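Long-range contacts in uncharacterized protein (Mycolicibacterium smegmatis MC2 155, PDB 6T84), which is required for MmpL3-dependent transport of trehalose monomycolate to the mycobacterial cell wall, and for growth and cell elongation: residues A[23-33]-A[47-56]; A[83-93]-A[137-146]. All coordinates share one frame; numbering follows the deposited sequence.

Contact 1 of 2, residues A[23-33]-A[47-56]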
loop_
_atom_site.group_PDB
_atom_site.type_symbol
_atom_site.label_atom_id
_atom_site.label_comp_id
_atom_site.label_asym_id
_atom_site.label_seq_id
_atom_site.Cartn_x
_atom_site.Cartn_y
_atom_site.Cartn_z
ATOM N N PHE A 23 -10.967 2.121 15.375
ATOM C CA PHE A 23 -9.564 1.726 15.348
ATOM C C PHE A 23 -8.815 2.426 16.484
ATOM O O PHE A 23 -9.232 3.497 16.919
ATOM C CB PHE A 23 -8.936 2.163 14.006
ATOM C CG PHE A 23 -9.485 1.477 12.778
ATOM C CD1 PHE A 23 -10.253 0.303 12.850
ATOM C CD2 PHE A 23 -9.156 1.989 11.520
ATOM C CE1 PHE A 23 -10.700 -0.309 11.667
ATOM C CE2 PHE A 23 -9.571 1.340 10.315
ATOM C CZ PHE A 23 -10.375 0.219 10.409
ATOM N N ASP A 24 -7.675 1.885 16.881
ATOM C CA ASP A 24 -6.879 2.548 17.911
ATOM C C ASP A 24 -5.943 3.555 17.268
ATOM O O ASP A 24 -5.521 3.402 16.119
ATOM C CB ASP A 24 -6.039 1.502 18.680
ATOM C CG ASP A 24 -6.925 0.617 19.523
ATOM O OD1 ASP A 24 -7.870 1.109 20.167
ATOM O OD2 ASP A 24 -6.675 -0.586 19.571
ATOM N N TYR A 25 -5.621 4.614 18.014
ATOM C CA TYR A 25 -4.718 5.669 17.571
ATOM C C TYR A 25 -3.499 5.727 18.496
ATOM O O TYR A 25 -3.633 5.691 19.737
ATOM C CB TYR A 25 -5.420 7.036 17.550
ATOM C CG TYR A 25 -4.503 8.185 17.229
ATOM C CD1 TYR A 25 -4.262 8.550 15.911
ATOM C CD2 TYR A 25 -3.834 8.875 18.235
ATOM C CE1 TYR A 25 -3.394 9.583 15.607
ATOM C CE2 TYR A 25 -2.977 9.909 17.944
ATOM C CZ TYR A 25 -2.768 10.260 16.618
ATOM O OH TYR A 25 -1.900 11.303 16.319
ATOM N N GLU A 26 -2.312 5.923 17.918
ATOM C CA GLU A 26 -1.095 6.209 18.683
ATOM C C GLU A 26 -0.333 7.329 17.997
ATOM O O GLU A 26 -0.213 7.327 16.776
ATOM C CB GLU A 26 -0.123 4.985 18.627
ATOM C CG GLU A 26 -0.691 3.741 19.193
ATOM C CD GLU A 26 0.255 2.562 19.042
ATOM O OE1 GLU A 26 1.339 2.671 18.432
ATOM O OE2 GLU A 26 -0.119 1.485 19.505
ATOM N N TYR A 27 0.286 8.219 18.759
ATOM C CA TYR A 27 0.992 9.276 18.063
ATOM C C TYR A 27 2.204 8.755 17.326
ATOM O O TYR A 27 2.554 9.281 16.255
ATOM C CB TYR A 27 1.439 10.383 18.999
ATOM C CG TYR A 27 2.146 11.423 18.187
ATOM C CD1 TYR A 27 1.451 12.120 17.194
ATOM C CD2 TYR A 27 3.501 11.666 18.345
ATOM C CE1 TYR A 27 2.096 13.056 16.388
ATOM C CE2 TYR A 27 4.160 12.625 17.541
ATOM C CZ TYR A 27 3.440 13.329 16.586
ATOM O OH TYR A 27 4.075 14.282 15.815
ATOM N N GLU A 28 2.876 7.737 17.866
ATOM C CA GLU A 28 4.074 7.253 17.211
ATOM C C GLU A 28 4.241 5.796 17.585
ATOM O O GLU A 28 3.828 5.372 18.671
ATOM C CB GLU A 28 5.296 8.053 17.764
ATOM C CG GLU A 28 6.635 7.675 17.188
ATOM C CD GLU A 28 7.732 8.646 17.588
ATOM O OE1 GLU A 28 7.499 9.502 18.473
ATOM O OE2 GLU A 28 8.830 8.543 16.997
ATOM N N SER A 29 4.840 5.038 16.679
ATOM C CA SER A 29 5.207 3.668 16.999
ATOM C C SER A 29 6.622 3.444 16.507
ATOM O O SER A 29 6.881 3.526 15.293
ATOM C CB SER A 29 4.250 2.653 16.373
ATOM O OG SER A 29 4.800 1.363 16.621
ATOM N N GLU A 30 7.518 3.126 17.440
ATOM C CA GLU A 30 8.932 3.152 17.105
ATOM C C GLU A 30 9.400 1.950 16.306
ATOM O O GLU A 30 10.440 2.050 15.658
ATOM C CB GLU A 30 9.794 3.367 18.359
ATOM C CG GLU A 30 9.457 4.655 19.102
ATOM C CD GLU A 30 10.368 4.909 20.292
ATOM O OE1 GLU A 30 11.309 4.116 20.508
ATOM O OE2 GLU A 30 10.139 5.906 21.010
ATOM N N ASP A 31 8.680 0.834 16.315
ATOM C CA ASP A 31 9.164 -0.326 15.583
ATOM C C ASP A 31 8.315 -0.695 14.376
ATOM O O ASP A 31 8.702 -1.569 13.607
ATOM C CB ASP A 31 9.327 -1.537 16.500
ATOM C CG ASP A 31 10.550 -1.419 17.395
ATOM O OD1 ASP A 31 11.628 -0.967 16.917
ATOM O OD2 ASP A 31 10.430 -1.764 18.585
ATOM N N LEU A 32 7.199 -0.020 14.166
ATOM C CA LEU A 32 6.237 -0.465 13.165
ATOM C C LEU A 32 6.859 -0.666 11.771
ATOM O O LEU A 32 6.627 -1.700 11.122
ATOM C CB LEU A 32 5.129 0.602 13.104
ATOM C CG LEU A 32 3.842 0.121 12.427
ATOM C CD1 LEU A 32 3.248 -1.020 13.150
ATOM C CD2 LEU A 32 2.829 1.241 12.379
ATOM N N LEU A 33 7.671 0.293 11.308
ATOM C CA LEU A 33 8.110 0.328 9.903
ATOM C C LEU A 33 9.024 -0.825 9.547
ATOM O O LEU A 33 9.215 -1.102 8.352
ATOM C CB LEU A 33 8.855 1.627 9.591
ATOM C CG LEU A 33 8.008 2.905 9.747
ATOM C CD1 LEU A 33 8.805 4.118 9.358
ATOM C CD2 LEU A 33 6.793 2.796 8.848
ATOM N N VAL A 47 13.468 6.636 10.327
ATOM C CA VAL A 47 12.212 7.332 10.574
ATOM C C VAL A 47 11.326 6.406 11.390
ATOM O O VAL A 47 11.511 5.193 11.409
ATOM C CB VAL A 47 11.498 7.748 9.270
ATOM C CG1 VAL A 47 12.279 8.855 8.549
ATOM C CG2 VAL A 47 11.288 6.543 8.359
ATOM N N THR A 48 10.363 6.992 12.086
ATOM C CA THR A 48 9.368 6.199 12.778
ATOM C C THR A 48 8.001 6.566 12.244
ATOM O O THR A 48 7.780 7.663 11.725
ATOM C CB THR A 48 9.348 6.473 14.275
ATOM O OG1 THR A 48 8.996 7.839 14.467
ATOM C CG2 THR A 48 10.713 6.215 14.927
ATOM N N ALA A 49 7.074 5.658 12.453
ATOM C CA ALA A 49 5.695 5.823 12.008
ATOM C C ALA A 49 4.989 6.792 12.951
ATOM O O ALA A 49 5.089 6.664 14.190
ATOM C CB ALA A 49 5.016 4.459 12.035
ATOM N N LYS A 50 4.273 7.768 12.396
ATOM C CA LYS A 50 3.561 8.744 13.215
ATOM C C LYS A 50 2.093 8.757 12.859
ATOM O O LYS A 50 1.695 8.356 11.763
ATOM C CB LYS A 50 4.148 10.163 13.087
ATOM C CG LYS A 50 5.532 10.234 13.737
ATOM C CD LYS A 50 6.004 11.630 13.931
ATOM C CE LYS A 50 7.367 11.594 14.651
ATOM N NZ LYS A 50 8.131 12.856 14.513
ATOM N N ASN A 51 1.284 9.323 13.759
ATOM C CA ASN A 51 -0.173 9.385 13.561
ATOM C C ASN A 51 -0.713 8.022 13.129
ATOM O O ASN A 51 -1.319 7.844 12.059
ATOM C CB ASN A 51 -0.549 10.458 12.534
ATOM C CG ASN A 51 -0.342 11.813 13.048
ATOM O OD1 ASN A 51 -0.747 12.112 14.155
ATOM N ND2 ASN A 51 0.261 12.687 12.238
ATOM N N VAL A 52 -0.421 7.048 13.977
ATOM C CA VAL A 52 -0.604 5.637 13.660
ATOM C C VAL A 52 -2.020 5.216 14.029
ATOM O O VAL A 52 -2.506 5.497 15.142
ATOM C CB VAL A 52 0.429 4.804 14.429
ATOM C CG1 VAL A 52 0.239 3.293 14.099
ATOM C CG2 VAL A 52 1.847 5.264 14.097
ATOM N N VAL A 53 -2.677 4.475 13.126
ATOM C CA VAL A 53 -4.007 3.961 13.377
ATOM C C VAL A 53 -3.942 2.450 13.151
ATOM O O VAL A 53 -3.430 1.984 12.113
ATOM C CB VAL A 53 -5.041 4.624 12.430
ATOM C CG1 VAL A 53 -6.437 4.025 12.663
ATOM C CG2 VAL A 53 -5.065 6.134 12.685
ATOM N N LEU A 54 -4.438 1.679 14.106
ATOM C CA LEU A 54 -4.324 0.227 14.100
ATOM C C LEU A 54 -5.734 -0.335 14.155
ATOM O O LEU A 54 -6.472 -0.064 15.116
ATOM C CB LEU A 54 -3.529 -0.248 15.343
ATOM C CG LEU A 54 -2.164 0.453 15.577
ATOM C CD1 LEU A 54 -2.298 1.743 16.446
ATOM C CD2 LEU A 54 -1.143 -0.540 16.185
ATOM N N GLY A 55 -6.107 -1.113 13.149
ATOM C CA GLY A 55 -7.469 -1.606 13.093
ATOM C C GLY A 55 -7.573 -2.930 12.386
ATOM O O GLY A 55 -6.585 -3.614 12.162
ATOM N N GLN A 56 -8.790 -3.304 12.017
ATOM C CA GLN A 56 -9.030 -4.541 11.243
ATOM C C GLN A 56 -10.068 -4.250 10.176
ATOM O O GLN A 56 -10.971 -3.437 10.390
ATOM C CB GLN A 56 -9.604 -5.673 12.087
ATOM C CG GLN A 56 -8.591 -6.294 13.078
ATOM C CD GLN A 56 -9.157 -7.513 13.799
ATOM O OE1 GLN A 56 -8.773 -8.653 13.517
ATOM N NE2 GLN A 56 -10.071 -7.272 14.738
HETATM O O HOH W 1 8.209 2.800 13.140
HETATM O O HOH W 2 10.625 2.420 12.968
#

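Contact 2 of 2, residues A[83-93]-A[137-146]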
loop_
_atom_site.group_PDB
_atom_site.type_symbol
_atom_site.label_atom_id
_atom_site.label_comp_id
_atom_site.label_asym_id
_atom_site.label_seq_id
_atom_site.Cartn_x
_atom_site.Cartn_y
_atom_site.Cartn_z
ATOM N N ASN A 83 5.502 -15.225 -2.369
ATOM C CA ASN A 83 6.839 -14.694 -2.599
ATOM C C ASN A 83 6.910 -13.767 -3.804
ATOM O O ASN A 83 7.977 -13.214 -4.068
ATOM C CB ASN A 83 7.868 -15.800 -2.827
ATOM C CG ASN A 83 8.289 -16.485 -1.554
ATOM O OD1 ASN A 83 8.242 -15.910 -0.460
ATOM N ND2 ASN A 83 8.737 -17.724 -1.698
ATOM N N VAL A 84 5.840 -13.599 -4.546
ATOM C CA VAL A 84 5.856 -12.652 -5.676
ATOM C C VAL A 84 5.551 -11.247 -5.160
ATOM O O VAL A 84 4.698 -11.075 -4.277
ATOM C CB VAL A 84 4.814 -13.085 -6.731
ATOM C CG1 VAL A 84 4.724 -12.108 -7.943
ATOM C CG2 VAL A 84 5.130 -14.494 -7.248
ATOM N N VAL A 85 6.228 -10.236 -5.715
ATOM C CA VAL A 85 5.935 -8.820 -5.439
ATOM C C VAL A 85 5.392 -8.198 -6.711
ATOM O O VAL A 85 6.009 -8.328 -7.764
ATOM C CB VAL A 85 7.190 -8.057 -4.975
ATOM C CG1 VAL A 85 6.931 -6.523 -4.888
ATOM C CG2 VAL A 85 7.621 -8.583 -3.638
ATOM N N VAL A 86 4.253 -7.561 -6.602
ATOM C CA VAL A 86 3.733 -6.676 -7.662
ATOM C C VAL A 86 3.742 -5.258 -7.117
ATOM O O VAL A 86 3.314 -5.025 -5.972
ATOM C CB VAL A 86 2.315 -7.108 -8.080
ATOM C CG1 VAL A 86 1.720 -6.131 -9.172
ATOM C CG2 VAL A 86 2.322 -8.561 -8.630
ATOM N N ASP A 87 4.192 -4.303 -7.943
ATOM C CA ASP A 87 4.237 -2.883 -7.585
ATOM C C ASP A 87 3.581 -2.139 -8.744
ATOM O O ASP A 87 4.015 -2.271 -9.895
ATOM C CB ASP A 87 5.715 -2.479 -7.420
ATOM C CG ASP A 87 5.921 -1.033 -7.022
ATOM O OD1 ASP A 87 5.434 -0.166 -7.767
ATOM O OD2 ASP A 87 6.616 -0.771 -5.999
ATOM N N LEU A 88 2.532 -1.418 -8.433
ATOM C CA LEU A 88 1.732 -0.650 -9.410
ATOM C C LEU A 88 1.858 0.816 -8.995
ATOM O O LEU A 88 1.365 1.197 -7.928
ATOM C CB LEU A 88 0.280 -1.133 -9.278
ATOM C CG LEU A 88 -0.805 -0.444 -10.104
ATOM C CD1 LEU A 88 -0.540 -0.705 -11.592
ATOM C CD2 LEU A 88 -2.226 -0.926 -9.703
ATOM N N ARG A 89 2.491 1.657 -9.828
ATOM C CA ARG A 89 2.774 3.028 -9.411
ATOM C C ARG A 89 2.545 3.983 -10.572
ATOM O O ARG A 89 2.579 3.587 -11.744
ATOM C CB ARG A 89 4.191 3.182 -8.845
ATOM C CG ARG A 89 5.262 2.789 -9.801
ATOM C CD ARG A 89 6.671 3.011 -9.234
ATOM N NE ARG A 89 6.877 2.200 -8.014
ATOM C CZ ARG A 89 7.747 2.509 -7.055
ATOM N NH1 ARG A 89 8.549 3.560 -7.207
ATOM N NH2 ARG A 89 7.859 1.752 -5.944
ATOM N N LEU A 90 2.292 5.241 -10.239
ATOM C CA LEU A 90 2.054 6.224 -11.309
ATOM C C LEU A 90 3.267 6.275 -12.237
ATOM O O LEU A 90 4.416 6.194 -11.806
ATOM C CB LEU A 90 1.854 7.614 -10.683
ATOM C CG LEU A 90 0.650 7.750 -9.790
ATOM C CD1 LEU A 90 0.538 9.166 -9.215
ATOM C CD2 LEU A 90 -0.632 7.362 -10.538
ATOM N N LYS A 91 3.003 6.489 -13.527
ATOM C CA LYS A 91 4.074 6.486 -14.528
ATOM C C LYS A 91 5.139 7.568 -14.289
ATOM O O LYS A 91 6.304 7.387 -14.691
ATOM C CB LYS A 91 3.463 6.551 -15.935
ATOM C CG LYS A 91 2.788 7.834 -16.204
ATOM C CD LYS A 91 2.182 7.802 -17.623
ATOM C CE LYS A 91 1.629 9.165 -18.051
ATOM N NZ LYS A 91 0.271 9.447 -17.504
ATOM N N GLY A 92 4.776 8.711 -13.703
ATOM C CA GLY A 92 5.849 9.698 -13.552
ATOM C C GLY A 92 6.811 9.463 -12.398
ATOM O O GLY A 92 7.772 10.244 -12.245
ATOM N N LEU A 93 6.597 8.412 -11.595
ATOM C CA LEU A 93 7.455 8.125 -10.466
ATOM C C LEU A 93 8.624 7.252 -10.898
ATOM O O LEU A 93 8.587 6.583 -11.928
ATOM C CB LEU A 93 6.660 7.405 -9.355
ATOM C CG LEU A 93 5.498 8.252 -8.818
ATOM C CD1 LEU A 93 4.647 7.458 -7.813
ATOM C CD2 LEU A 93 5.989 9.612 -8.246
ATOM N N ASP A 137 -5.693 8.956 -8.317
ATOM C CA ASP A 137 -4.281 9.279 -8.462
ATOM C C ASP A 137 -3.592 9.438 -7.107
ATOM O O ASP A 137 -2.378 9.345 -7.053
ATOM C CB ASP A 137 -4.061 10.533 -9.318
ATOM C CG ASP A 137 -4.655 10.406 -10.723
ATOM O OD1 ASP A 137 -4.474 9.367 -11.417
ATOM O OD2 ASP A 137 -5.309 11.377 -11.140
ATOM N N CYS A 138 -4.333 9.649 -6.022
ATOM C CA CYS A 138 -3.673 9.760 -4.722
ATOM C C CYS A 138 -3.030 8.434 -4.313
ATOM O O CYS A 138 -2.109 8.426 -3.473
ATOM C CB CYS A 138 -4.666 10.293 -3.654
ATOM S SG CYS A 138 -6.010 9.165 -3.099
ATOM N N ALA A 139 -3.496 7.307 -4.866
ATOM C CA ALA A 139 -2.874 6.001 -4.601
ATOM C C ALA A 139 -1.648 5.878 -5.498
ATOM O O ALA A 139 -1.660 5.253 -6.557
ATOM C CB ALA A 139 -3.894 4.895 -4.836
ATOM N N GLU A 140 -0.565 6.535 -5.077
ATOM C CA GLU A 140 0.585 6.748 -5.955
ATOM C C GLU A 140 1.380 5.474 -6.173
ATOM O O GLU A 140 1.830 5.207 -7.291
ATOM C CB GLU A 140 1.500 7.823 -5.370
ATOM C CG GLU A 140 0.822 9.207 -5.247
ATOM C CD GLU A 140 1.818 10.362 -5.177
ATOM O OE1 GLU A 140 1.417 11.487 -5.522
ATOM O OE2 GLU A 140 3.004 10.129 -4.814
ATOM N N ILE A 141 1.611 4.713 -5.113
ATOM C CA ILE A 141 2.381 3.479 -5.189
ATOM C C ILE A 141 1.577 2.444 -4.414
ATOM O O ILE A 141 1.213 2.668 -3.256
ATOM C CB ILE A 141 3.793 3.629 -4.588
ATOM C CG1 ILE A 141 4.629 4.720 -5.285
ATOM C CG2 ILE A 141 4.536 2.301 -4.667
ATOM C CD1 ILE A 141 5.943 5.004 -4.572
ATOM N N MET A 142 1.275 1.313 -5.053
ATOM C CA MET A 142 0.607 0.184 -4.413
ATOM C C MET A 142 1.474 -1.036 -4.641
ATOM O O MET A 142 1.965 -1.253 -5.759
ATOM C CB MET A 142 -0.776 -0.100 -5.052
ATOM C CG MET A 142 -1.660 1.135 -5.074
ATOM S SD MET A 142 -3.293 0.708 -5.677
ATOM C CE MET A 142 -3.321 1.695 -7.142
ATOM N N TRP A 143 1.645 -1.873 -3.607
ATOM C CA TRP A 143 2.524 -3.020 -3.777
ATOM C C TRP A 143 2.186 -4.039 -2.719
ATOM O O TRP A 143 1.520 -3.726 -1.738
ATOM C CB TRP A 143 4.015 -2.658 -3.719
ATOM C CG TRP A 143 4.559 -2.356 -2.316
ATOM C CD1 TRP A 143 5.341 -3.207 -1.572
ATOM C CD2 TRP A 143 4.402 -1.151 -1.526
ATOM N NE1 TRP A 143 5.685 -2.593 -0.374
ATOM C CE2 TRP A 143 5.114 -1.353 -0.310
ATOM C CE3 TRP A 143 3.746 0.088 -1.734
ATOM C CZ2 TRP A 143 5.193 -0.379 0.684
ATOM C CZ3 TRP A 143 3.793 1.030 -0.738
ATOM C CH2 TRP A 143 4.538 0.807 0.446
ATOM N N ASN A 144 2.644 -5.259 -2.926
ATOM C CA ASN A 144 2.557 -6.238 -1.860
ATOM C C ASN A 144 3.927 -6.755 -1.467
ATOM O O ASN A 144 4.912 -6.681 -2.213
ATOM C CB ASN A 144 1.681 -7.409 -2.219
ATOM C CG ASN A 144 2.372 -8.326 -3.219
ATOM O OD1 ASN A 144 2.523 -7.983 -4.430
ATOM N ND2 ASN A 144 2.818 -9.498 -2.739
ATOM N N GLU A 145 3.963 -7.262 -0.232
ATOM C CA GLU A 145 5.082 -8.043 0.282
ATOM C C GLU A 145 4.498 -9.393 0.684
ATOM O O GLU A 145 3.379 -9.732 0.299
ATOM C CB GLU A 145 5.816 -7.288 1.402
ATOM C CG GLU A 145 6.329 -5.953 0.846
ATOM C CD GLU A 145 7.201 -5.135 1.739
ATOM O OE1 GLU A 145 7.863 -5.699 2.623
ATOM O OE2 GLU A 145 7.278 -3.906 1.523
ATOM N N GLN A 146 5.249 -10.198 1.447
ATOM C CA GLN A 146 4.801 -11.565 1.614
ATOM C C GLN A 146 3.404 -11.656 2.231
ATOM O O GLN A 146 2.549 -12.409 1.748
ATOM C CB GLN A 146 5.807 -12.342 2.451
ATOM C CG GLN A 146 5.403 -13.821 2.552
ATOM C CD GLN A 146 6.453 -14.681 3.195
ATOM O OE1 GLN A 146 7.641 -14.482 2.977
ATOM N NE2 GLN A 146 6.014 -15.650 3.989
HETATM O O HOH W 3 -0.481 3.288 -8.198
#

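Contact 1 of 2, residues A[23-33]-A[47-56]
Phe-23 packs on the Val-53 side chain and on the backbone of Gly-55 and Gln-56 at the start of an antiparallel strand pair, 24-26 with 52-56, one border of the large sheet. Asp-24 with Leu-54 and Glu-26 with Val-52 are hydrogen-bonded pairs, with Tyr-25 and Val-53 the non-hydrogen-bonded pair between them. Phe-23 CB lies 3.4 Å from CG1 of Val-53, and Phe-23 CD2 stays 3.6 Å from that same methyl. With CG anti to the carbonyl carbon (chi1 -65°), the ring turns one face to Gly-55, whose CA sits 3.4 Å from Phe-23 CD1 in a CH-pi contact; without a side chain, glycine can come this close. Further out, Phe-23 CE1 is 3.4 Å and its tip CZ 3.7 Å from Gln-56 O. The Tyr-25 hydroxyl donates to OD1 of Asn-51, whose ND2 bonds to Asp-66.

Both chains turn a corner at Tyr-27 and Asn-51, and pairing resumes between 28-29 and 49-50. Thr-48 OG1, held between backbone N and carbonyl carbon (chi1 62°), donates to Glu-28 OE2 at 2.6 Å, on the anti side of the carboxylate. Lys-50 instead makes its salt bridge with Glu-68. Water 1 bridges the chains: it donates to Ser-29 O over 2.6 Å and accepts from the backbone N of Leu-33 and Ala-49. Leu-32 packs by CD2 on Val-52 CG1, 3.7 Å away, and on Ala-49 CB.

Strand 60-67 continues the sheet beyond 52-56, and its Phe-65 meets Leu-32, Leu-33 and Ala-49, while helix 10-21 brings Arg-14 and Ala-18 against Val-53 on the other face.

Contact 2 of 2, residues A[83-93]-A[137-146]
Asn-144 binds Val-84 and Val-86 through its side chain, extending the antiparallel ladder of strands 86-90 and 141-144, which at the other end runs into a classic beta bulge at Glu-140 and Ile-141 opposite Ala-152. Its CG lies between backbone N and carbonyl carbon (chi1 74°), bringing the amide over to the partner strand: Asn-144 OD1 accepts from Val-86 N at 2.8 Å, and ND2 donates to Val-84 O at 2.9 Å. An asparagine suits the place because its amide offers a donor and an acceptor, like a peptide group.

Arg-89 and Asp-87, two apart and so on one face, form a side-on salt bridge, NE to OD1 and NH2 to OD2, each 2.8 Å. The arginine reaches back by a chi1 of 58° and a bend at chi3 (61°), and its NH1 is taken by Lys-94 O. Ile-141 runs alongside from the neighbouring strand: its CD1 lies over one guanidinium face, toward the rim, and Ile-141 CG2 is 3.6 Å from Arg-89 NH2. The salt bridge thus has an apolar flank.

On the reverse face Leu-88 CD2 meets Met-142 CE at 3.8 Å, both side chains reaching Phe-172 of helix 159-175. Trp-143 NE1 donates to Glu-145 OE2, 2.8 Å away in the indole plane. Beside the amide, the buried carbonyl Asn-144 O has no polar partner and meets Val-85 CG1 at 3.4 Å.

Overall arrangement
Both contacts reach the same antiparallel sheet, their centres about 21 Å apart and their nearest atoms about 7 Å apart, without touching. Contact 1 pairs the border strand 24-26 with its neighbour; contact 2 lies further inside, with strands 60-67, 71-77 and 148-153 between them. A tie does exist: Glu-145 of contact 2 accepts hydrogen bonds from the backbone N of Lys-37 and Arg-38, within the loop joining the two segments of contact 1. Gln-146 has its side chain about 5 Å from a sulfate, probably from the crystallisation liquor. Both contacts lie in the probably cytoplasmic part of the N-terminal domain; the whole domain is sufficient for interaction with MmpL3.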